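Local coordinates for protein YCAC GENE product (Escherichia coli, PDB 1YAC) that is of unknown specificity but, as an octamer with an isochorismatase-type fold, probably acts as a hydrolase, at residues Val133-Asp138 with Ala160-Trp165; Val6-Lys10 with Lys106-Ile110; Trp165-Cys170 with Leu186-Ile191. All coordinates share one frame; numbering follows the deposited sequence.

Contact 1 of 3, residues Val133-Asp138 with Ala160-Trp165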
# COMPACT_ATOMS: atom_id res chain seq x y z
N VAL A 133 -13.15 -29.33 5.76
CA VAL A 133 -13.56 -27.92 5.75
C VAL A 133 -12.85 -27.08 4.70
O VAL A 133 -11.64 -27.14 4.56
CB VAL A 133 -13.33 -27.31 7.16
CG1 VAL A 133 -13.69 -25.83 7.19
CG2 VAL A 133 -14.15 -28.07 8.21
N PHE A 134 -13.65 -26.28 4.01
CA PHE A 134 -13.18 -25.38 2.96
C PHE A 134 -13.67 -23.98 3.35
O PHE A 134 -14.88 -23.73 3.43
CB PHE A 134 -13.80 -25.80 1.62
CG PHE A 134 -13.43 -27.19 1.18
CD1 PHE A 134 -14.04 -28.30 1.76
CD2 PHE A 134 -12.50 -27.39 0.16
CE1 PHE A 134 -13.73 -29.60 1.32
CE2 PHE A 134 -12.18 -28.67 -0.28
CZ PHE A 134 -12.80 -29.78 0.30
N VAL A 135 -12.74 -23.08 3.64
CA VAL A 135 -13.07 -21.71 4.04
C VAL A 135 -13.06 -20.78 2.83
O VAL A 135 -12.10 -20.80 2.05
CB VAL A 135 -12.05 -21.21 5.09
CG1 VAL A 135 -12.28 -19.74 5.42
CG2 VAL A 135 -12.13 -22.07 6.34
N VAL A 136 -14.13 -20.02 2.63
CA VAL A 136 -14.18 -19.07 1.52
C VAL A 136 -13.64 -17.76 2.08
O VAL A 136 -14.38 -16.94 2.64
CB VAL A 136 -15.61 -18.90 0.97
CG1 VAL A 136 -15.55 -18.23 -0.38
CG2 VAL A 136 -16.29 -20.25 0.83
N THR A 137 -12.34 -17.54 1.90
CA THR A 137 -11.65 -16.38 2.46
C THR A 137 -12.05 -15.03 1.89
O THR A 137 -11.81 -14.00 2.53
CB THR A 137 -10.12 -16.55 2.36
OG1 THR A 137 -9.74 -16.63 0.99
CG2 THR A 137 -9.67 -17.81 3.08
N ASP A 138 -12.57 -15.02 0.66
CA ASP A 138 -12.99 -13.75 0.08
C ASP A 138 -14.47 -13.43 0.30
O ASP A 138 -14.95 -12.37 -0.13
CB ASP A 138 -12.54 -13.60 -1.38
CG ASP A 138 -13.20 -14.59 -2.33
OD1 ASP A 138 -13.84 -15.56 -1.87
OD2 ASP A 138 -13.05 -14.39 -3.55
N ALA A 160 -7.73 -26.82 7.54
CA ALA A 160 -8.76 -26.23 6.68
C ALA A 160 -8.14 -25.87 5.33
O ALA A 160 -6.97 -25.49 5.26
CB ALA A 160 -9.33 -24.98 7.32
N GLN A 161 -8.90 -26.05 4.25
CA GLN A 161 -8.42 -25.68 2.93
C GLN A 161 -8.93 -24.26 2.67
O GLN A 161 -10.13 -23.98 2.82
CB GLN A 161 -8.95 -26.65 1.87
CG GLN A 161 -8.40 -28.07 2.03
CD GLN A 161 -8.64 -28.94 0.81
OE1 GLN A 161 -8.03 -28.73 -0.25
NE2 GLN A 161 -9.51 -29.94 0.94
N LEU A 162 -8.02 -23.34 2.37
CA LEU A 162 -8.39 -21.96 2.12
C LEU A 162 -8.69 -21.82 0.64
O LEU A 162 -7.86 -22.14 -0.20
CB LEU A 162 -7.25 -21.01 2.52
CG LEU A 162 -6.73 -21.10 3.96
CD1 LEU A 162 -5.75 -19.98 4.18
CD2 LEU A 162 -7.87 -21.03 4.97
N MET A 163 -9.91 -21.38 0.34
CA MET A 163 -10.35 -21.21 -1.03
C MET A 163 -11.08 -19.87 -1.20
O MET A 163 -11.32 -19.13 -0.23
CB MET A 163 -11.25 -22.39 -1.44
CG MET A 163 -10.47 -23.69 -1.78
SD MET A 163 -11.55 -24.98 -2.34
CE MET A 163 -11.68 -24.62 -4.04
N THR A 164 -11.36 -19.52 -2.45
CA THR A 164 -12.07 -18.28 -2.75
C THR A 164 -13.27 -18.68 -3.61
O THR A 164 -13.25 -19.73 -4.24
CB THR A 164 -11.13 -17.22 -3.37
OG1 THR A 164 -10.24 -17.83 -4.31
CG2 THR A 164 -10.27 -16.59 -2.25
N TRP A 165 -14.31 -17.84 -3.64
CA TRP A 165 -15.54 -18.23 -4.33
C TRP A 165 -15.43 -18.71 -5.77
O TRP A 165 -16.07 -19.70 -6.12
CB TRP A 165 -16.67 -17.20 -4.15
CG TRP A 165 -16.64 -16.02 -5.07
CD1 TRP A 165 -16.19 -14.76 -4.78
CD2 TRP A 165 -17.05 -16.00 -6.44
NE1 TRP A 165 -16.29 -13.96 -5.89
CE2 TRP A 165 -16.81 -14.69 -6.93
CE3 TRP A 165 -17.60 -16.96 -7.31
CZ2 TRP A 165 -17.10 -14.32 -8.24
CZ3 TRP A 165 -17.88 -16.59 -8.62
CH2 TRP A 165 -17.63 -15.28 -9.07
O HOH W 1 -10.74 -29.96 3.64

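Contact 2 of 3, residues Val6-Lys10 with Lys106-Ile110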
# COMPACT_ATOMS: atom_id res chain seq x y z
N VAL A 6 -8.08 -33.46 -1.92
CA VAL A 6 -9.43 -33.54 -1.35
C VAL A 6 -10.20 -32.36 -1.96
O VAL A 6 -10.21 -31.24 -1.43
CB VAL A 6 -9.39 -33.45 0.21
CG1 VAL A 6 -10.80 -33.55 0.81
CG2 VAL A 6 -8.50 -34.55 0.76
N ARG A 7 -10.80 -32.62 -3.12
CA ARG A 7 -11.55 -31.59 -3.84
C ARG A 7 -13.05 -31.61 -3.64
O ARG A 7 -13.65 -32.66 -3.40
CB ARG A 7 -11.21 -31.65 -5.33
CG ARG A 7 -11.48 -32.97 -6.03
CD ARG A 7 -11.34 -32.74 -7.54
NE ARG A 7 -11.36 -33.96 -8.34
CZ ARG A 7 -11.25 -33.98 -9.66
NH1 ARG A 7 -11.11 -32.85 -10.34
NH2 ARG A 7 -11.28 -35.14 -10.32
N LEU A 8 -13.64 -30.42 -3.72
CA LEU A 8 -15.08 -30.25 -3.55
C LEU A 8 -15.85 -31.11 -4.52
O LEU A 8 -15.51 -31.22 -5.70
CB LEU A 8 -15.47 -28.78 -3.73
CG LEU A 8 -15.05 -27.86 -2.59
CD1 LEU A 8 -15.28 -26.39 -3.00
CD2 LEU A 8 -15.83 -28.21 -1.32
N ASP A 9 -16.90 -31.73 -3.98
CA ASP A 9 -17.77 -32.63 -4.71
C ASP A 9 -19.17 -32.05 -4.52
O ASP A 9 -19.69 -32.04 -3.41
CB ASP A 9 -17.64 -34.01 -4.06
CG ASP A 9 -18.51 -35.07 -4.72
OD1 ASP A 9 -19.45 -34.75 -5.48
OD2 ASP A 9 -18.24 -36.26 -4.45
N LYS A 10 -19.78 -31.62 -5.61
CA LYS A 10 -21.11 -30.99 -5.53
C LYS A 10 -22.19 -31.88 -4.91
O LYS A 10 -23.26 -31.39 -4.59
CB LYS A 10 -21.57 -30.46 -6.88
CG LYS A 10 -21.79 -31.52 -7.94
CD LYS A 10 -22.47 -30.91 -9.16
CE LYS A 10 -22.77 -32.00 -10.20
NZ LYS A 10 -23.70 -31.51 -11.27
N LYS A 106 -20.11 -34.54 3.88
CA LYS A 106 -18.79 -34.65 4.49
C LYS A 106 -17.99 -33.33 4.38
O LYS A 106 -17.16 -33.02 5.25
CB LYS A 106 -18.02 -35.77 3.80
CG LYS A 106 -16.56 -35.94 4.18
CD LYS A 106 -16.41 -36.36 5.60
CE LYS A 106 -15.04 -36.94 5.86
NZ LYS A 106 -15.06 -37.61 7.20
N GLN A 107 -18.21 -32.59 3.30
CA GLN A 107 -17.48 -31.34 3.07
C GLN A 107 -18.32 -30.14 3.46
O GLN A 107 -19.50 -30.07 3.13
CB GLN A 107 -17.10 -31.24 1.59
CG GLN A 107 -16.31 -32.44 1.08
CD GLN A 107 -16.07 -32.37 -0.40
OE1 GLN A 107 -16.80 -31.72 -1.15
NE2 GLN A 107 -15.03 -33.06 -0.85
N LEU A 108 -17.69 -29.19 4.14
CA LEU A 108 -18.39 -27.98 4.57
C LEU A 108 -17.68 -26.78 4.00
O LEU A 108 -16.47 -26.61 4.20
CB LEU A 108 -18.40 -27.86 6.09
CG LEU A 108 -18.96 -29.05 6.87
CD1 LEU A 108 -18.95 -28.73 8.38
CD2 LEU A 108 -20.37 -29.34 6.38
N ILE A 109 -18.42 -25.95 3.27
CA ILE A 109 -17.91 -24.72 2.68
C ILE A 109 -18.39 -23.65 3.64
O ILE A 109 -19.60 -23.43 3.78
CB ILE A 109 -18.52 -24.51 1.28
CG1 ILE A 109 -18.09 -25.65 0.35
CG2 ILE A 109 -18.10 -23.15 0.71
CD1 ILE A 109 -18.88 -25.72 -0.93
N ILE A 110 -17.46 -22.98 4.32
CA ILE A 110 -17.84 -22.00 5.32
C ILE A 110 -17.38 -20.57 5.03
O ILE A 110 -16.25 -20.35 4.59
CB ILE A 110 -17.26 -22.41 6.70
CG1 ILE A 110 -17.54 -23.88 6.97
CG2 ILE A 110 -17.88 -21.55 7.81
CD1 ILE A 110 -16.96 -24.40 8.31

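Contact 3 of 3, residues Trp165-Cys170 with Leu186-Ile191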
# COMPACT_ATOMS: atom_id res chain seq x y z
N TRP A 165 -14.31 -17.84 -3.64
CA TRP A 165 -15.54 -18.23 -4.33
C TRP A 165 -15.43 -18.71 -5.77
O TRP A 165 -16.07 -19.70 -6.12
CB TRP A 165 -16.67 -17.20 -4.15
CG TRP A 165 -16.64 -16.02 -5.07
CD1 TRP A 165 -16.19 -14.76 -4.78
CD2 TRP A 165 -17.05 -16.00 -6.44
NE1 TRP A 165 -16.29 -13.96 -5.89
CE2 TRP A 165 -16.81 -14.69 -6.93
CE3 TRP A 165 -17.60 -16.96 -7.31
CZ2 TRP A 165 -17.10 -14.32 -8.24
CZ3 TRP A 165 -17.88 -16.59 -8.62
CH2 TRP A 165 -17.63 -15.28 -9.07
N PHE A 166 -14.64 -18.05 -6.59
CA PHE A 166 -14.51 -18.46 -7.99
C PHE A 166 -13.88 -19.86 -8.05
O PHE A 166 -14.34 -20.73 -8.79
CB PHE A 166 -13.70 -17.44 -8.79
CG PHE A 166 -13.49 -17.82 -10.24
CD1 PHE A 166 -14.48 -17.57 -11.19
CD2 PHE A 166 -12.29 -18.39 -10.65
CE1 PHE A 166 -14.26 -17.88 -12.53
CE2 PHE A 166 -12.07 -18.70 -11.99
CZ PHE A 166 -13.06 -18.44 -12.93
N GLY A 167 -12.85 -20.07 -7.21
CA GLY A 167 -12.21 -21.37 -7.14
C GLY A 167 -13.20 -22.44 -6.69
O GLY A 167 -13.22 -23.55 -7.24
N VAL A 168 -14.02 -22.10 -5.69
CA VAL A 168 -15.05 -23.01 -5.16
C VAL A 168 -16.01 -23.42 -6.31
O VAL A 168 -16.27 -24.61 -6.53
CB VAL A 168 -15.87 -22.32 -4.00
CG1 VAL A 168 -17.09 -23.16 -3.60
CG2 VAL A 168 -14.97 -22.10 -2.76
N ALA A 169 -16.50 -22.44 -7.06
CA ALA A 169 -17.42 -22.71 -8.15
C ALA A 169 -16.79 -23.63 -9.20
O ALA A 169 -17.45 -24.55 -9.70
CB ALA A 169 -17.88 -21.41 -8.79
N CYS A 170 -15.53 -23.38 -9.53
CA CYS A 170 -14.83 -24.17 -10.54
C CYS A 170 -14.55 -25.60 -10.11
O CYS A 170 -14.60 -26.53 -10.93
CB CYS A 170 -13.52 -23.49 -10.95
SG CYS A 170 -13.73 -22.01 -11.97
N LEU A 186 -23.34 -17.06 -13.81
CA LEU A 186 -22.82 -16.83 -12.46
C LEU A 186 -21.57 -15.95 -12.55
O LEU A 186 -21.42 -14.98 -11.81
CB LEU A 186 -22.46 -18.16 -11.79
CG LEU A 186 -21.78 -18.09 -10.41
CD1 LEU A 186 -22.80 -17.71 -9.35
CD2 LEU A 186 -21.14 -19.44 -10.07
N PHE A 187 -20.68 -16.29 -13.48
CA PHE A 187 -19.44 -15.53 -13.65
C PHE A 187 -19.70 -14.10 -14.14
O PHE A 187 -19.15 -13.13 -13.61
CB PHE A 187 -18.51 -16.27 -14.62
CG PHE A 187 -17.95 -17.57 -14.07
CD1 PHE A 187 -18.14 -17.93 -12.73
CD2 PHE A 187 -17.23 -18.42 -14.90
CE1 PHE A 187 -17.62 -19.12 -12.23
CE2 PHE A 187 -16.70 -19.61 -14.41
CZ PHE A 187 -16.89 -19.97 -13.07
N SER A 188 -20.56 -13.98 -15.14
CA SER A 188 -20.89 -12.67 -15.69
C SER A 188 -21.51 -11.74 -14.63
O SER A 188 -21.20 -10.54 -14.59
CB SER A 188 -21.85 -12.83 -16.89
OG SER A 188 -22.19 -11.58 -17.46
N ASN A 189 -22.35 -12.31 -13.77
CA ASN A 189 -23.00 -11.53 -12.71
C ASN A 189 -22.07 -11.11 -11.59
O ASN A 189 -22.37 -10.16 -10.87
CB ASN A 189 -24.15 -12.33 -12.09
CG ASN A 189 -25.30 -12.54 -13.06
OD1 ASN A 189 -25.56 -11.68 -13.91
ND2 ASN A 189 -25.88 -13.71 -13.05
N HIS A 190 -20.94 -11.80 -11.45
CA HIS A 190 -20.01 -11.52 -10.36
C HIS A 190 -18.56 -11.18 -10.69
O HIS A 190 -17.75 -11.00 -9.78
CB HIS A 190 -20.09 -12.65 -9.33
CG HIS A 190 -21.45 -12.78 -8.72
ND1 HIS A 190 -21.98 -11.85 -7.85
CD2 HIS A 190 -22.41 -13.72 -8.89
CE1 HIS A 190 -23.20 -12.22 -7.50
NE2 HIS A 190 -23.48 -13.35 -8.12
N ILE A 191 -18.24 -11.08 -11.97
CA ILE A 191 -16.89 -10.74 -12.38
C ILE A 191 -17.00 -9.74 -13.54
O ILE A 191 -17.13 -10.15 -14.70
CB ILE A 191 -16.10 -11.99 -12.85
CG1 ILE A 191 -16.20 -13.11 -11.81
CG2 ILE A 191 -14.63 -11.63 -13.12
CD1 ILE A 191 -15.70 -14.45 -12.32

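Contact 1 of 3, residues Val133-Asp138 with Ala160-Trp165
Val133, Val135 and Thr137 meet Gln161 and Met163 through four short backbone hydrogen bonds, the tightly packed part of the contact. Gln161 N gives its proton to Val133 O (3.0 Å) and Met163 N to Val135 O (2.8 Å); Val135 N and Thr137 N are received in turn by Gln161 O and Met163 O. Side chains fill both faces of the sheet. Val135 and Leu162 lie on one, where Val135 CB meets Leu162 CD2 at 4.2 Å beneath helix 145-158; branched aliphatic residues suit a buried layer between sheet and helix. On the other, Met163 SD comes to the edge of the Phe134 ring, 3.6 Å from CD2, a Met-aromatic contact; CG anti to the carbonyl carbon (chi1 -78°), with the chain extended at chi2, lays the sulfur there. These strands are the last two of the parallel sheet in the three-layer alpha-beta-alpha sandwich, joined through helix 145-158 in a beta-alpha-beta crossover. Past the strand ends, Thr164 holds the N-cap position of the next helix, though its side chain makes no capping bond. Asp138 reaches over to the first helical amide: OD1, on its syn side, accepts Trp165 N at 2.9 Å. The carboxylate and indole planes are only 24° apart, with OD2 3.4 Å from Trp165 CD1. Looser and wetter is the opposite end, where partly exposed Gln161 runs alongside Phe134. Its NE2 lies 3.2 Å from Phe134 CE2 and donates to Val6 O and to a water; that water in turn donates to Val133 O (3.1 Å), while Gln161 OE1 turns to Arg154 of a second subunit.

Contact 2 of 3, residues Val6-Lys10 with Lys106-Ile110
The carboxamide of Gln107 is the flat group that meets Arg7 and Asp9, and both of its polar atoms are used. Asp9 N donates to OE1 of Gln107 at 2.8 Å, lying in the plane of the amide on a lone pair of that oxygen. At the other polar atom, NE2 of Gln107 gives a proton to Arg7 O at 2.9 Å; this oxygen sits slightly out of the amide plane, and the donor stands well above the plane of the Arg7 carbonyl, 51° out of it, and not on a lone pair. The glutamine carbonyl is thus met in its plane, the Arg7 carbonyl from above. Two bonds also fix the rotation of the amide, and a glutamine suits the place because it offers a donor and an acceptor together, as the main chain of a neighbouring strand would. With CG anti to the carbonyl carbon (chi1 -55°) and the chain extended beyond it, the amide is carried from the sheet out to the loop. Between the two bonded residues, Leu8 CA packs 3.3 Å from Gln107 OE1. One branch of the leucine, CD2, crosses to Ile109 CG1 at 3.8 Å, so that apolar packing adjoins the polar pair. Arg7 directs its guanidinium elsewhere, into a salt bridge with Asp92 of a second subunit. Strand 107-112 lies centrally in the parallel sheet, between strands 13-18 and 132-136. The loop passes over it beside helix 165-173, where Leu8 packs on Val168 and Leu172 and its backbone N is bonded to Glu171.

Contact 3 of 3, residues Trp165-Cys170 with Leu186-Ile191
Trp165 reaches His190 and Ile191 with the far end of its indole. Its CG lies between the backbone N and the carbonyl carbon (chi1 83°), which swings the six-membered ring across to the other segment, where CZ2 touches His190 CB at 3.6 Å and CH2 touches Ile191 CG1 at 3.8 Å. The imidazole of His190 turns an edge toward the face of that ring, a T-shaped pair with planes at 74°. Phe166 follows, with CG anti to the backbone N, and reaches across to the neighbouring helix: its CE1 stands over the centre of the Phe187 ring, 3.3 Å above the plane. The two rings are inclined to each other at 44°, so one corner rather than a whole face makes the contact. Ile191 CD1 closes on the same phenylalanine, 3.5 Å from CD1 of Phe166. One helical turn on, the small methyl of Ala169 fits between larger groups, with CB 4.0 Å from Leu186 CD2 and at the edge of the Phe187 ring. Cys170 places its sulfur above a face of Phe166, toward the rim, and SG is also 3.9 Å from Phe187 CZ, a compact polarisable atom wedged among rings. The segments run antiparallel with axes 12.0 Å apart, wide enough for aromatic side chains to fill the space between; no hydrogen bond crosses. Helix 33-49 flanks them, with Ala42 packing on both Trp165 and His190 and Asp45 bonded to His190 NE2; helix 192-204 adjoins Phe187 through Tyr194, and Phe143 of a second subunit meets Phe166 edge-to-face.

Overall arrangement
All three contacts are buried: contacts 1 and 2 lie at the sheet, contact 3 among the helices beside it. Contacts 1 and 2 reach the adjacent strands 132-136 and 107-112, and Val136 packs on Ile109 where they meet. Contact 1 relies on main-chain bonds between strands, whereas contact 2 uses one side-chain amide to hold a loop that lacks regular structure. Contact 1 is centred about 8 Å from the centre of the chain, contacts 2 and 3 about 11 and 12 Å. Contact 3 joins a helix to the end of another by rings, apolar groups and a cysteine sulfur. Trp165 belongs to contacts 1 and 3, and Val168 packs against Leu8 and Ile109 of contact 2. Each contact also touches the second subunit.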